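Local atomic coordinates of E3 SUMO-protein ligase SIZ1 (Saccharomyces cerevisiae, PDB entry 3I2D), a protein that acts as an E3 ligase that promotes attachment of SUMO (Smt3) to septins and PCNA, using a zinc-containing SP-RING domain that interacts with the E2 enzyme UBC9. Residues 207-211 / 276-281; 245-251 / 320-325; 261-267 / 302-306; 268-274 / 291-296. All blocks are in the same frame, centred on the assembly; numbering follows the deposited sequence.

Interaction 1 (207-211 / 276-281)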
loop_
_atom_site.group_PDB
_atom_site.type_symbol
_atom_site.label_atom_id
_atom_site.label_comp_id
_atom_site.label_asym_id
_atom_site.label_seq_id
_atom_site.Cartn_x
_atom_site.Cartn_y
_atom_site.Cartn_z
ATOM N N PRO A 207 -1.860 -6.269 7.126
ATOM C CA PRO A 207 -3.161 -5.604 7.190
ATOM C C PRO A 207 -3.605 -5.385 8.647
ATOM O O PRO A 207 -4.033 -4.289 9.008
ATOM C CB PRO A 207 -4.069 -6.565 6.423
ATOM C CG PRO A 207 -3.150 -7.035 5.312
ATOM C CD PRO A 207 -1.820 -7.261 6.029
ATOM N N GLU A 208 -3.485 -6.412 9.488
ATOM C CA GLU A 208 -3.881 -6.292 10.896
ATOM C C GLU A 208 -2.944 -5.378 11.672
ATOM O O GLU A 208 -3.337 -4.790 12.671
ATOM C CB GLU A 208 -3.984 -7.669 11.584
ATOM C CG GLU A 208 -3.283 -8.792 10.863
ATOM C CD GLU A 208 -4.037 -9.278 9.629
ATOM O OE1 GLU A 208 -3.368 -9.557 8.602
ATOM O OE2 GLU A 208 -5.287 -9.401 9.692
ATOM N N GLN A 209 -1.706 -5.242 11.221
ATOM C CA GLN A 209 -0.795 -4.333 11.908
ATOM C C GLN A 209 -1.300 -2.930 11.654
ATOM O O GLN A 209 -1.395 -2.136 12.572
ATOM C CB GLN A 209 0.613 -4.422 11.361
ATOM C CG GLN A 209 1.311 -5.706 11.599
ATOM C CD GLN A 209 2.779 -5.553 11.326
ATOM O OE1 GLN A 209 3.422 -4.676 11.901
ATOM N NE2 GLN A 209 3.325 -6.390 10.447
ATOM N N LEU A 210 -1.614 -2.628 10.396
ATOM C CA LEU A 210 -2.130 -1.312 10.042
ATOM C C LEU A 210 -3.448 -1.041 10.742
ATOM O O LEU A 210 -3.725 0.107 11.087
ATOM C CB LEU A 210 -2.341 -1.189 8.541
ATOM C CG LEU A 210 -1.111 -1.162 7.656
ATOM C CD1 LEU A 210 -1.545 -0.806 6.258
ATOM C CD2 LEU A 210 -0.117 -0.149 8.164
ATOM N N LEU A 211 -4.267 -2.080 10.932
ATOM C CA LEU A 211 -5.551 -1.914 11.626
ATOM C C LEU A 211 -5.268 -1.326 12.995
ATOM O O LEU A 211 -6.038 -0.518 13.517
ATOM C CB LEU A 211 -6.280 -3.242 11.825
ATOM C CG LEU A 211 -7.509 -3.101 12.732
ATOM C CD1 LEU A 211 -8.610 -2.358 11.985
ATOM C CD2 LEU A 211 -8.012 -4.468 13.182
ATOM N N ALA A 276 -12.704 -1.591 8.558
ATOM C CA ALA A 276 -11.288 -1.247 8.370
ATOM C C ALA A 276 -10.422 -2.465 8.090
ATOM O O ALA A 276 -9.404 -2.373 7.400
ATOM C CB ALA A 276 -10.738 -0.483 9.580
ATOM N N LEU A 277 -10.814 -3.618 8.613
ATOM C CA LEU A 277 -10.003 -4.792 8.364
ATOM C C LEU A 277 -10.136 -5.239 6.922
ATOM O O LEU A 277 -9.129 -5.562 6.284
ATOM C CB LEU A 277 -10.373 -5.944 9.305
ATOM C CG LEU A 277 -9.384 -7.101 9.159
ATOM C CD1 LEU A 277 -7.955 -6.622 9.413
ATOM C CD2 LEU A 277 -9.761 -8.187 10.116
ATOM N N TRP A 278 -11.365 -5.253 6.405
ATOM C CA TRP A 278 -11.567 -5.672 5.030
ATOM C C TRP A 278 -11.023 -4.624 4.094
ATOM O O TRP A 278 -10.404 -4.948 3.088
ATOM C CB TRP A 278 -13.042 -5.929 4.716
ATOM C CG TRP A 278 -13.534 -7.275 5.201
ATOM C CD1 TRP A 278 -14.067 -7.561 6.420
ATOM C CD2 TRP A 278 -13.509 -8.512 4.476
ATOM N NE1 TRP A 278 -14.382 -8.898 6.507
ATOM C CE2 TRP A 278 -14.051 -9.506 5.328
ATOM C CE3 TRP A 278 -13.085 -8.878 3.191
ATOM C CZ2 TRP A 278 -14.180 -10.844 4.936
ATOM C CZ3 TRP A 278 -13.214 -10.207 2.801
ATOM C CH2 TRP A 278 -13.759 -11.176 3.673
ATOM N N PHE A 279 -11.245 -3.359 4.415
ATOM C CA PHE A 279 -10.727 -2.322 3.555
ATOM C C PHE A 279 -9.221 -2.522 3.331
ATOM O O PHE A 279 -8.724 -2.415 2.205
ATOM C CB PHE A 279 -10.968 -0.953 4.178
ATOM C CG PHE A 279 -10.395 0.176 3.379
ATOM C CD1 PHE A 279 -10.979 0.562 2.179
ATOM C CD2 PHE A 279 -9.261 0.852 3.820
ATOM C CE1 PHE A 279 -10.441 1.617 1.420
ATOM C CE2 PHE A 279 -8.711 1.906 3.071
ATOM C CZ PHE A 279 -9.306 2.287 1.868
ATOM N N LEU A 280 -8.502 -2.828 4.408
ATOM C CA LEU A 280 -7.053 -2.996 4.355
ATOM C C LEU A 280 -6.593 -4.260 3.655
ATOM O O LEU A 280 -5.520 -4.276 3.060
ATOM C CB LEU A 280 -6.481 -2.922 5.771
ATOM C CG LEU A 280 -6.514 -1.520 6.379
ATOM C CD1 LEU A 280 -6.432 -1.592 7.892
ATOM C CD2 LEU A 280 -5.362 -0.714 5.819
ATOM N N HIS A 281 -7.395 -5.317 3.735
ATOM C CA HIS A 281 -7.076 -6.573 3.059
ATOM C C HIS A 281 -7.400 -6.402 1.582
ATOM O O HIS A 281 -6.810 -7.047 0.737
ATOM C CB HIS A 281 -7.890 -7.727 3.647
ATOM C CG HIS A 281 -7.183 -8.448 4.750
ATOM N ND1 HIS A 281 -6.207 -9.389 4.512
ATOM C CD2 HIS A 281 -7.260 -8.313 6.096
ATOM C CE1 HIS A 281 -5.708 -9.804 5.665
ATOM N NE2 HIS A 281 -6.328 -9.166 6.641
#

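Interaction 2 (245-251 / 320-325)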
loop_
_atom_site.group_PDB
_atom_site.type_symbol
_atom_site.label_atom_id
_atom_site.label_comp_id
_atom_site.label_asym_id
_atom_site.label_seq_id
_atom_site.Cartn_x
_atom_site.Cartn_y
_atom_site.Cartn_z
ATOM N N SER A 245 -36.457 9.887 9.487
ATOM C CA SER A 245 -35.454 8.959 9.983
ATOM C C SER A 245 -34.659 8.405 8.813
ATOM O O SER A 245 -35.142 8.370 7.672
ATOM C CB SER A 245 -36.117 7.796 10.726
ATOM O OG SER A 245 -36.727 6.889 9.818
ATOM N N THR A 246 -33.437 7.971 9.107
ATOM C CA THR A 246 -32.568 7.387 8.095
ATOM C C THR A 246 -32.288 5.935 8.491
ATOM O O THR A 246 -32.242 5.604 9.680
ATOM C CB THR A 246 -31.219 8.152 7.991
ATOM O OG1 THR A 246 -31.473 9.559 7.872
ATOM C CG2 THR A 246 -30.419 7.674 6.767
ATOM N N ILE A 247 -32.129 5.069 7.496
ATOM C CA ILE A 247 -31.826 3.672 7.765
ATOM C C ILE A 247 -30.347 3.489 7.429
ATOM O O ILE A 247 -29.903 3.825 6.329
ATOM C CB ILE A 247 -32.672 2.717 6.898
ATOM C CG1 ILE A 247 -34.166 2.930 7.168
ATOM C CG2 ILE A 247 -32.306 1.284 7.213
ATOM C CD1 ILE A 247 -34.724 4.266 6.660
ATOM N N MET A 248 -29.585 2.984 8.393
ATOM C CA MET A 248 -28.158 2.767 8.216
ATOM C C MET A 248 -27.890 1.294 8.371
ATOM O O MET A 248 -28.537 0.639 9.182
ATOM C CB MET A 248 -27.369 3.536 9.273
ATOM C CG MET A 248 -25.889 3.208 9.310
ATOM S SD MET A 248 -25.001 4.171 10.546
ATOM C CE MET A 248 -25.262 3.148 11.991
ATOM N N SER A 249 -26.935 0.776 7.604
ATOM C CA SER A 249 -26.591 -0.638 7.662
ATOM C C SER A 249 -25.430 -0.917 8.594
ATOM O O SER A 249 -24.521 -0.104 8.730
ATOM C CB SER A 249 -26.225 -1.159 6.275
ATOM O OG SER A 249 -25.849 -2.528 6.326
ATOM N N LEU A 250 -25.471 -2.077 9.236
ATOM C CA LEU A 250 -24.400 -2.494 10.128
ATOM C C LEU A 250 -23.455 -3.384 9.301
ATOM O O LEU A 250 -22.412 -3.834 9.779
ATOM C CB LEU A 250 -24.973 -3.282 11.306
ATOM C CG LEU A 250 -26.007 -2.554 12.163
ATOM C CD1 LEU A 250 -26.339 -3.410 13.380
ATOM C CD2 LEU A 250 -25.460 -1.198 12.595
ATOM N N GLN A 251 -23.847 -3.617 8.053
ATOM C CA GLN A 251 -23.092 -4.434 7.119
ATOM C C GLN A 251 -22.030 -3.620 6.379
ATOM O O GLN A 251 -22.229 -2.445 6.068
ATOM C CB GLN A 251 -24.046 -5.071 6.097
ATOM C CG GLN A 251 -25.184 -5.875 6.726
ATOM C CD GLN A 251 -24.683 -6.987 7.640
ATOM O OE1 GLN A 251 -24.283 -8.052 7.181
ATOM N NE2 GLN A 251 -24.690 -6.732 8.939
ATOM N N VAL A 320 -28.945 -8.534 13.573
ATOM C CA VAL A 320 -29.593 -7.331 13.062
ATOM C C VAL A 320 -28.714 -6.830 11.921
ATOM O O VAL A 320 -27.489 -6.835 12.041
ATOM C CB VAL A 320 -29.673 -6.237 14.140
ATOM C CG1 VAL A 320 -30.578 -5.117 13.677
ATOM C CG2 VAL A 320 -30.163 -6.830 15.444
ATOM N N GLU A 321 -29.317 -6.403 10.817
ATOM C CA GLU A 321 -28.517 -5.933 9.694
ATOM C C GLU A 321 -28.705 -4.465 9.383
ATOM O O GLU A 321 -27.954 -3.886 8.601
ATOM C CB GLU A 321 -28.797 -6.773 8.444
ATOM C CG GLU A 321 -28.244 -8.198 8.530
ATOM C CD GLU A 321 -28.448 -8.990 7.246
ATOM O OE1 GLU A 321 -27.979 -10.152 7.179
ATOM O OE2 GLU A 321 -29.076 -8.449 6.308
ATOM N N GLN A 322 -29.718 -3.861 9.987
ATOM C CA GLN A 322 -29.961 -2.443 9.787
ATOM C C GLN A 322 -30.450 -1.815 11.064
ATOM O O GLN A 322 -30.933 -2.500 11.964
ATOM C CB GLN A 322 -30.997 -2.206 8.702
ATOM C CG GLN A 322 -30.538 -2.589 7.328
ATOM C CD GLN A 322 -31.614 -2.355 6.305
ATOM O OE1 GLN A 322 -32.717 -2.905 6.408
ATOM N NE2 GLN A 322 -31.310 -1.529 5.306
ATOM N N VAL A 323 -30.322 -0.502 11.140
ATOM C CA VAL A 323 -30.772 0.216 12.310
ATOM C C VAL A 323 -31.473 1.491 11.857
ATOM O O VAL A 323 -31.072 2.116 10.872
ATOM C CB VAL A 323 -29.594 0.555 13.223
ATOM C CG1 VAL A 323 -30.076 1.299 14.423
ATOM C CG2 VAL A 323 -28.912 -0.719 13.667
ATOM N N GLU A 324 -32.551 1.848 12.552
ATOM C CA GLU A 324 -33.281 3.060 12.220
ATOM C C GLU A 324 -32.808 4.166 13.143
ATOM O O GLU A 324 -32.785 4.008 14.363
ATOM C CB GLU A 324 -34.784 2.867 12.375
ATOM C CG GLU A 324 -35.568 4.099 11.955
ATOM C CD GLU A 324 -36.847 3.766 11.213
ATOM O OE1 GLU A 324 -36.782 3.013 10.213
ATOM O OE2 GLU A 324 -37.915 4.264 11.627
ATOM N N LEU A 325 -32.417 5.283 12.543
ATOM C CA LEU A 325 -31.922 6.423 13.291
ATOM C C LEU A 325 -32.902 7.581 13.242
ATOM O O LEU A 325 -33.520 7.840 12.206
ATOM C CB LEU A 325 -30.577 6.882 12.717
ATOM C CG LEU A 325 -29.435 5.867 12.696
ATOM C CD1 LEU A 325 -28.216 6.491 12.028
ATOM C CD2 LEU A 325 -29.110 5.431 14.120
#

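Interaction 3 (261-267 / 302-306)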
loop_
_atom_site.group_PDB
_atom_site.type_symbol
_atom_site.label_atom_id
_atom_site.label_comp_id
_atom_site.label_asym_id
_atom_site.label_seq_id
_atom_site.Cartn_x
_atom_site.Cartn_y
_atom_site.Cartn_z
ATOM N N TYR A 261 -15.152 -3.351 12.612
ATOM C CA TYR A 261 -14.370 -2.126 12.816
ATOM C C TYR A 261 -14.922 -1.046 11.884
ATOM O O TYR A 261 -14.343 -0.786 10.828
ATOM C CB TYR A 261 -12.897 -2.360 12.490
ATOM C CG TYR A 261 -12.283 -3.508 13.237
ATOM C CD1 TYR A 261 -12.244 -4.786 12.682
ATOM C CD2 TYR A 261 -11.753 -3.323 14.511
ATOM C CE1 TYR A 261 -11.691 -5.849 13.377
ATOM C CE2 TYR A 261 -11.196 -4.380 15.223
ATOM C CZ TYR A 261 -11.168 -5.639 14.651
ATOM O OH TYR A 261 -10.618 -6.680 15.358
ATOM N N PRO A 262 -16.027 -0.383 12.283
ATOM C CA PRO A 262 -16.662 0.658 11.478
ATOM C C PRO A 262 -15.720 1.810 11.268
ATOM O O PRO A 262 -15.163 2.337 12.222
ATOM C CB PRO A 262 -17.873 1.069 12.315
ATOM C CG PRO A 262 -17.981 0.022 13.372
ATOM C CD PRO A 262 -16.560 -0.332 13.648
ATOM N N SER A 263 -15.552 2.218 10.019
ATOM C CA SER A 263 -14.655 3.309 9.754
ATOM C C SER A 263 -14.887 4.069 8.465
ATOM O O SER A 263 -15.723 3.714 7.649
ATOM C CB SER A 263 -13.220 2.790 9.821
ATOM O OG SER A 263 -13.100 1.539 9.186
ATOM N N LYS A 264 -14.127 5.139 8.305
ATOM C CA LYS A 264 -14.206 5.998 7.132
ATOM C C LYS A 264 -13.198 7.098 7.370
ATOM O O LYS A 264 -12.761 7.285 8.504
ATOM C CB LYS A 264 -15.613 6.599 6.993
ATOM C CG LYS A 264 -16.079 7.419 8.199
ATOM C CD LYS A 264 -17.596 7.630 8.167
ATOM C CE LYS A 264 -18.065 8.413 9.376
ATOM N NZ LYS A 264 -19.559 8.419 9.464
ATOM N N SER A 265 -12.816 7.801 6.309
ATOM C CA SER A 265 -11.875 8.911 6.427
ATOM C C SER A 265 -12.596 9.989 7.196
ATOM O O SER A 265 -13.825 10.119 7.099
ATOM C CB SER A 265 -11.503 9.471 5.044
ATOM O OG SER A 265 -10.545 10.527 5.134
ATOM N N ILE A 266 -11.851 10.761 7.972
ATOM C CA ILE A 266 -12.462 11.850 8.720
ATOM C C ILE A 266 -12.979 12.860 7.676
ATOM O O ILE A 266 -13.828 13.714 7.966
ATOM C CB ILE A 266 -11.431 12.491 9.651
ATOM C CG1 ILE A 266 -10.297 13.107 8.831
ATOM C CG2 ILE A 266 -10.895 11.429 10.614
ATOM C CD1 ILE A 266 -9.169 13.660 9.675
ATOM N N ASN A 267 -12.477 12.718 6.448
ATOM C CA ASN A 267 -12.878 13.559 5.332
ATOM C C ASN A 267 -14.137 13.043 4.633
ATOM O O ASN A 267 -14.630 13.674 3.693
ATOM C CB ASN A 267 -11.750 13.655 4.305
ATOM C CG ASN A 267 -10.518 14.330 4.862
ATOM O OD1 ASN A 267 -10.600 15.072 5.838
ATOM N ND2 ASN A 267 -9.367 14.087 4.239
ATOM N N ASN A 302 -5.805 9.135 7.741
ATOM C CA ASN A 302 -7.103 9.754 7.998
ATOM C C ASN A 302 -8.199 8.754 8.305
ATOM O O ASN A 302 -9.355 9.133 8.484
ATOM C CB ASN A 302 -7.534 10.578 6.797
ATOM C CG ASN A 302 -6.663 11.783 6.590
ATOM O OD1 ASN A 302 -6.807 12.499 5.601
ATOM N ND2 ASN A 302 -5.756 12.022 7.524
ATOM N N LEU A 303 -7.837 7.477 8.360
ATOM C CA LEU A 303 -8.808 6.430 8.621
ATOM C C LEU A 303 -9.027 6.305 10.130
ATOM O O LEU A 303 -8.085 6.051 10.881
ATOM C CB LEU A 303 -8.305 5.114 8.026
ATOM C CG LEU A 303 -9.326 4.046 7.616
ATOM C CD1 LEU A 303 -10.242 4.607 6.544
ATOM C CD2 LEU A 303 -8.608 2.807 7.085
ATOM N N ALA A 304 -10.268 6.501 10.567
ATOM C CA ALA A 304 -10.616 6.413 11.983
ATOM C C ALA A 304 -11.884 5.589 12.239
ATOM O O ALA A 304 -12.764 5.500 11.386
ATOM C CB ALA A 304 -10.795 7.814 12.557
ATOM N N ILE A 305 -11.969 4.992 13.423
ATOM C CA ILE A 305 -13.128 4.199 13.806
ATOM C C ILE A 305 -14.240 5.176 14.121
ATOM O O ILE A 305 -13.981 6.247 14.656
ATOM C CB ILE A 305 -12.855 3.371 15.098
ATOM C CG1 ILE A 305 -11.829 2.273 14.816
ATOM C CG2 ILE A 305 -14.164 2.771 15.638
ATOM C CD1 ILE A 305 -12.211 1.385 13.670
ATOM N N SER A 306 -15.474 4.814 13.788
ATOM C CA SER A 306 -16.623 5.660 14.084
ATOM C C SER A 306 -17.200 5.192 15.408
ATOM O O SER A 306 -17.754 4.103 15.498
ATOM C CB SER A 306 -17.688 5.536 13.002
ATOM O OG SER A 306 -18.972 5.844 13.519
HETATM O O HOH W 1 -8.486 11.088 3.428
#

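Interaction 4 (268-274 / 291-296). With ZN (zinc ion), chain B.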
loop_
_atom_site.group_PDB
_atom_site.type_symbol
_atom_site.label_atom_id
_atom_site.label_comp_id
_atom_site.label_asym_id
_atom_site.label_seq_id
_atom_site.Cartn_x
_atom_site.Cartn_y
_atom_site.Cartn_z
ATOM N N CYS A 268 -14.663 11.906 5.076
ATOM C CA CYS A 268 -15.862 11.364 4.443
ATOM C C CYS A 268 -17.147 12.043 4.915
ATOM O O CYS A 268 -17.364 12.248 6.108
ATOM C CB CYS A 268 -15.955 9.840 4.652
ATOM S SG CYS A 268 -14.933 8.802 3.506
ATOM N N LYS A 269 -17.988 12.410 3.954
ATOM C CA LYS A 269 -19.263 13.054 4.238
ATOM C C LYS A 269 -20.381 12.043 4.065
ATOM O O LYS A 269 -21.063 12.020 3.043
ATOM C CB LYS A 269 -19.502 14.231 3.290
ATOM C CG LYS A 269 -18.797 15.519 3.672
ATOM C CD LYS A 269 -17.318 15.521 3.336
ATOM C CE LYS A 269 -16.662 16.804 3.860
ATOM N NZ LYS A 269 -17.394 18.038 3.421
ATOM N N HIS A 270 -20.544 11.179 5.055
ATOM C CA HIS A 270 -21.594 10.175 5.004
ATOM C C HIS A 270 -21.545 9.315 6.256
ATOM O O HIS A 270 -20.490 9.137 6.865
ATOM C CB HIS A 270 -21.493 9.313 3.718
ATOM C CG HIS A 270 -20.206 8.557 3.568
ATOM N ND1 HIS A 270 -19.901 7.441 4.318
ATOM C CD2 HIS A 270 -19.144 8.758 2.749
ATOM C CE1 HIS A 270 -18.708 6.990 3.970
ATOM N NE2 HIS A 270 -18.227 7.771 3.019
ATOM N N LEU A 271 -22.710 8.816 6.643
ATOM C CA LEU A 271 -22.858 7.983 7.820
ATOM C C LEU A 271 -22.304 6.573 7.646
ATOM O O LEU A 271 -21.640 6.046 8.544
ATOM C CB LEU A 271 -24.334 7.902 8.181
ATOM C CG LEU A 271 -24.751 8.440 9.543
ATOM C CD1 LEU A 271 -24.092 9.785 9.825
ATOM C CD2 LEU A 271 -26.262 8.555 9.549
ATOM N N GLN A 272 -22.581 5.972 6.489
ATOM C CA GLN A 272 -22.134 4.612 6.188
ATOM C C GLN A 272 -20.631 4.416 6.334
ATOM O O GLN A 272 -19.838 5.113 5.704
ATOM C CB GLN A 272 -22.570 4.204 4.768
ATOM C CG GLN A 272 -22.237 2.747 4.360
ATOM C CD GLN A 272 -22.686 1.713 5.398
ATOM O OE1 GLN A 272 -23.812 1.772 5.907
ATOM N NE2 GLN A 272 -21.810 0.757 5.706
ATOM N N CYS A 273 -20.251 3.465 7.183
ATOM C CA CYS A 273 -18.849 3.148 7.387
ATOM C C CYS A 273 -18.589 1.847 6.661
ATOM O O CYS A 273 -19.480 1.302 6.010
ATOM C CB CYS A 273 -18.540 2.969 8.872
ATOM S SG CYS A 273 -18.806 4.447 9.851
ATOM N N PHE A 274 -17.364 1.356 6.759
ATOM C CA PHE A 274 -16.995 0.091 6.134
ATOM C C PHE A 274 -15.987 -0.543 7.080
ATOM O O PHE A 274 -15.414 0.147 7.917
ATOM C CB PHE A 274 -16.377 0.319 4.755
ATOM C CG PHE A 274 -15.266 1.301 4.762
ATOM C CD1 PHE A 274 -15.507 2.635 4.460
ATOM C CD2 PHE A 274 -13.971 0.900 5.088
ATOM C CE1 PHE A 274 -14.476 3.566 4.479
ATOM C CE2 PHE A 274 -12.937 1.814 5.111
ATOM C CZ PHE A 274 -13.187 3.159 4.803
ATOM N N CYS A 291 -12.530 5.355 -0.937
ATOM C CA CYS A 291 -13.594 4.920 -0.068
ATOM C C CYS A 291 -14.580 4.062 -0.860
ATOM O O CYS A 291 -14.969 4.432 -1.961
ATOM C CB CYS A 291 -14.294 6.145 0.534
ATOM S SG CYS A 291 -15.678 5.774 1.626
ATOM N N PRO A 292 -14.981 2.895 -0.311
ATOM C CA PRO A 292 -15.927 1.962 -0.943
ATOM C C PRO A 292 -17.331 2.542 -1.042
ATOM O O PRO A 292 -18.144 2.100 -1.856
ATOM C CB PRO A 292 -15.911 0.751 -0.010
ATOM C CG PRO A 292 -14.595 0.853 0.699
ATOM C CD PRO A 292 -14.456 2.321 0.941
ATOM N N VAL A 293 -17.612 3.529 -0.198
ATOM C CA VAL A 293 -18.922 4.166 -0.163
ATOM C C VAL A 293 -19.066 5.404 -1.085
ATOM O O VAL A 293 -19.966 5.450 -1.926
ATOM C CB VAL A 293 -19.279 4.553 1.296
ATOM C CG1 VAL A 293 -20.686 5.096 1.367
ATOM C CG2 VAL A 293 -19.145 3.349 2.198
ATOM N N CYS A 294 -18.174 6.383 -0.930
ATOM C CA CYS A 294 -18.202 7.627 -1.716
ATOM C C CYS A 294 -17.093 7.751 -2.772
ATOM O O CYS A 294 -16.971 8.779 -3.441
ATOM C CB CYS A 294 -18.105 8.826 -0.774
ATOM S SG CYS A 294 -16.517 8.955 0.095
ATOM N N GLN A 295 -16.277 6.713 -2.896
ATOM C CA GLN A 295 -15.185 6.675 -3.857
ATOM C C GLN A 295 -14.129 7.762 -3.765
ATOM O O GLN A 295 -13.251 7.805 -4.619
ATOM C CB GLN A 295 -15.720 6.671 -5.285
ATOM C CG GLN A 295 -16.546 5.467 -5.665
ATOM C CD GLN A 295 -17.894 5.450 -4.978
ATOM O OE1 GLN A 295 -18.602 6.464 -4.942
ATOM N NE2 GLN A 295 -18.269 4.291 -4.437
ATOM N N ILE A 296 -14.177 8.638 -2.767
ATOM C CA ILE A 296 -13.143 9.677 -2.694
ATOM C C ILE A 296 -11.782 9.094 -2.353
ATOM O O ILE A 296 -11.668 7.926 -2.005
ATOM C CB ILE A 296 -13.455 10.786 -1.637
ATOM C CG1 ILE A 296 -13.054 10.331 -0.234
ATOM C CG2 ILE A 296 -14.918 11.129 -1.670
ATOM C CD1 ILE A 296 -13.090 11.447 0.809
HETATM ZN ZN ZN B . -16.310 7.945 2.143
#

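Interaction 1 (207-211 / 276-281)
At the start of helix 276-285, Ala276 offers only a methyl group, and Leu211 CD1 reaches to 3.7 Å from Ala276 CB. One residue on, the t,p rotamer of Leu277 brings its CD1 to 4.3 Å from Leu211 CD2 and 3.9 Å from Glu208 OE2. The axes of 207-211 and 276-281 come within 9.1 Å, running obliquely antiparallel at 135°, and the contact joins helix 207-215, which follows strand 195-204 of the PINIT region, to helix 276-285 of the SP-RING zinc finger. Leu280 has the largest area covered by the other segment: its CD2 lies 3.8 Å from Leu210 CD1, while its CD1 touches Leu211 CB at 4.3 Å, so that its two methyl branches meet different side chains. Beyond it, His281 serves two purposes. Its ring face receives Pro207 CB in a CH-pi contact, 3.6 Å from the ring centroid, and at the ring edge His281 NE2 donates a His-carboxylate hydrogen bond to Glu208 OE2 at 3.2 Å.

Interaction 2 (245-251 / 320-325)
Two antiparallel strands, 245-249 and 322-326, pair here within the three-stranded sheet of the SP-RING region, the first at its edge and the second between it and strand 331-333. Thr246 with Leu325 and Met248 with Val323 are hydrogen-bonded pairs: Met248 N donates to Val323 O at 3.0 Å, and Val323 N returns a bond to Met248 O at 2.9 Å. Ile247-Glu324 and Ser249-Gln322 are non-hydrogen-bonded pairs. The backbone pairing runs on into the loop, where Leu250 N donates to Glu321 O at 3.1 Å. Ser249 OG accepts from Gln251 N at 2.9 Å, an ST turn as the chain leaves the strand. On one face Met248 CB meets Leu325 CD1 at 4.1 Å, and past the strand end Leu250 CD2 meets Val323 CG2 at 3.6 Å. The other face carries Ile247, Ser249, Gln322 and Glu324. Backbone bonds thus fix the register, the mainly apolar face, Met248 and Val323 with Leu250 beyond, packs on helix 307-313, and largely polar side chains suit the more open face.

Interaction 3 (261-267 / 302-306)
Ile305 supplies the apolar centre: its CD1 lies 4.0 Å from Tyr261 CB, and its CG2 is 4.4 Å from Pro262 CD. Helix 207-215 touches Tyr261, Leu303 and Ile305, while helix 307-313 packs against Pro262, so branched and cyclic side chains fill a space closed by helices. Farther along, Ile266 CG2 meets Ala304 CB at 4.1 Å, where a small residue permits close approach. The backbones pair antiparallel, with Ser263-Ile305 and Ser265-Leu303 as non-hydrogen-bonded pairs. Between them Lys264 and Ala304 exchange two weak bonds, Lys264 N to Ala304 O at 3.4 Å and Ala304 N to Lys264 O at 3.3 Å. Stronger links lie beyond, Ser306 N to Pro262 O at 2.9 Å and Ile266 N to Asn302 O at 3.0 Å. Ser306 then N-caps helix 307-313 through Val309 N. The Lys264 ammonium reaches the carbonyl of His270, a zinc ligand. At the polar end, a water lies 2.7 Å from Ser265 OG, with which it is hydrogen-bonded, and donates to Asn302 OD1 at 3.1 Å. Strand 262-265 is the middle of three, flanked by 303-305 and 274-275: the small antiparallel sheet of the RING-like fold, leading directly into the zinc-binding loop.

Interaction 4 (268-274 / 291-296)
A single zinc ion joins two largely irregular segments, 268-274 and 291-296. Cys268 SG and His270 NE2 each lie 2.1 Å from ZN, and Cys291 SG and Cys294 SG complete the four-ligand site at 2.3 Å from the same ion. Cysteine thiolates and an imidazole nitrogen are soft or borderline donors well suited to zinc, and the metal draws the sulfurs together, with Cys268 SG 3.6 Å from Cys291 SG. Within 291-296, Val293 N and Cys294 N both donate weak hydrogen bonds to Cys291 SG, at 3.5 and 3.6 Å, an arrangement that can ease the charge on a metal-bound sulfur. Apolar groups wall the site. Val293 covers one face of the His270 ring, its CG1 3.8 Å from the ring centroid in a CH-pi contact. Pro292 CD lies over the Phe274 ring, 3.9 Å from the centroid, and Cys291 SG makes an oblique sulfur-aromatic contact with that same ring at 5.0 Å from its centroid. The carbonyl of His270 is held by the ammonium of Lys264, tying the loop to the neighbouring strand. One Cys-X-His pair and one Cys-X-X-Cys pair around a single zinc are the signature of the SP-RING, the domain that mediates interaction with UBC9 and is required for E3 activity.

How the interactions relate
Along the chain the contacts open in numerical order. Interaction 4 is nested inside interaction 3, and that inside interaction 2, whereas interaction 1 crosses all three. The zinc site and the sheet of interaction 3 form the SP-RING's middle, centres about 9 Å apart; Lys264 and Ser263 hydrogen-bond to the zinc loop's backbone. Interaction 1 lies about 12 Å from interaction 3, centre to centre; Ala276 N is hydrogen-bonded to Tyr261 O, so helix 276-285 links that sheet to helix 207-215. Interaction 2, about 24 Å from interaction 1 between centres, touches the zinc loop through Gln272 and Leu271. The contacts thus connect the PINIT side, the zinc core and the sheet holding strands 245-249 and 322-326.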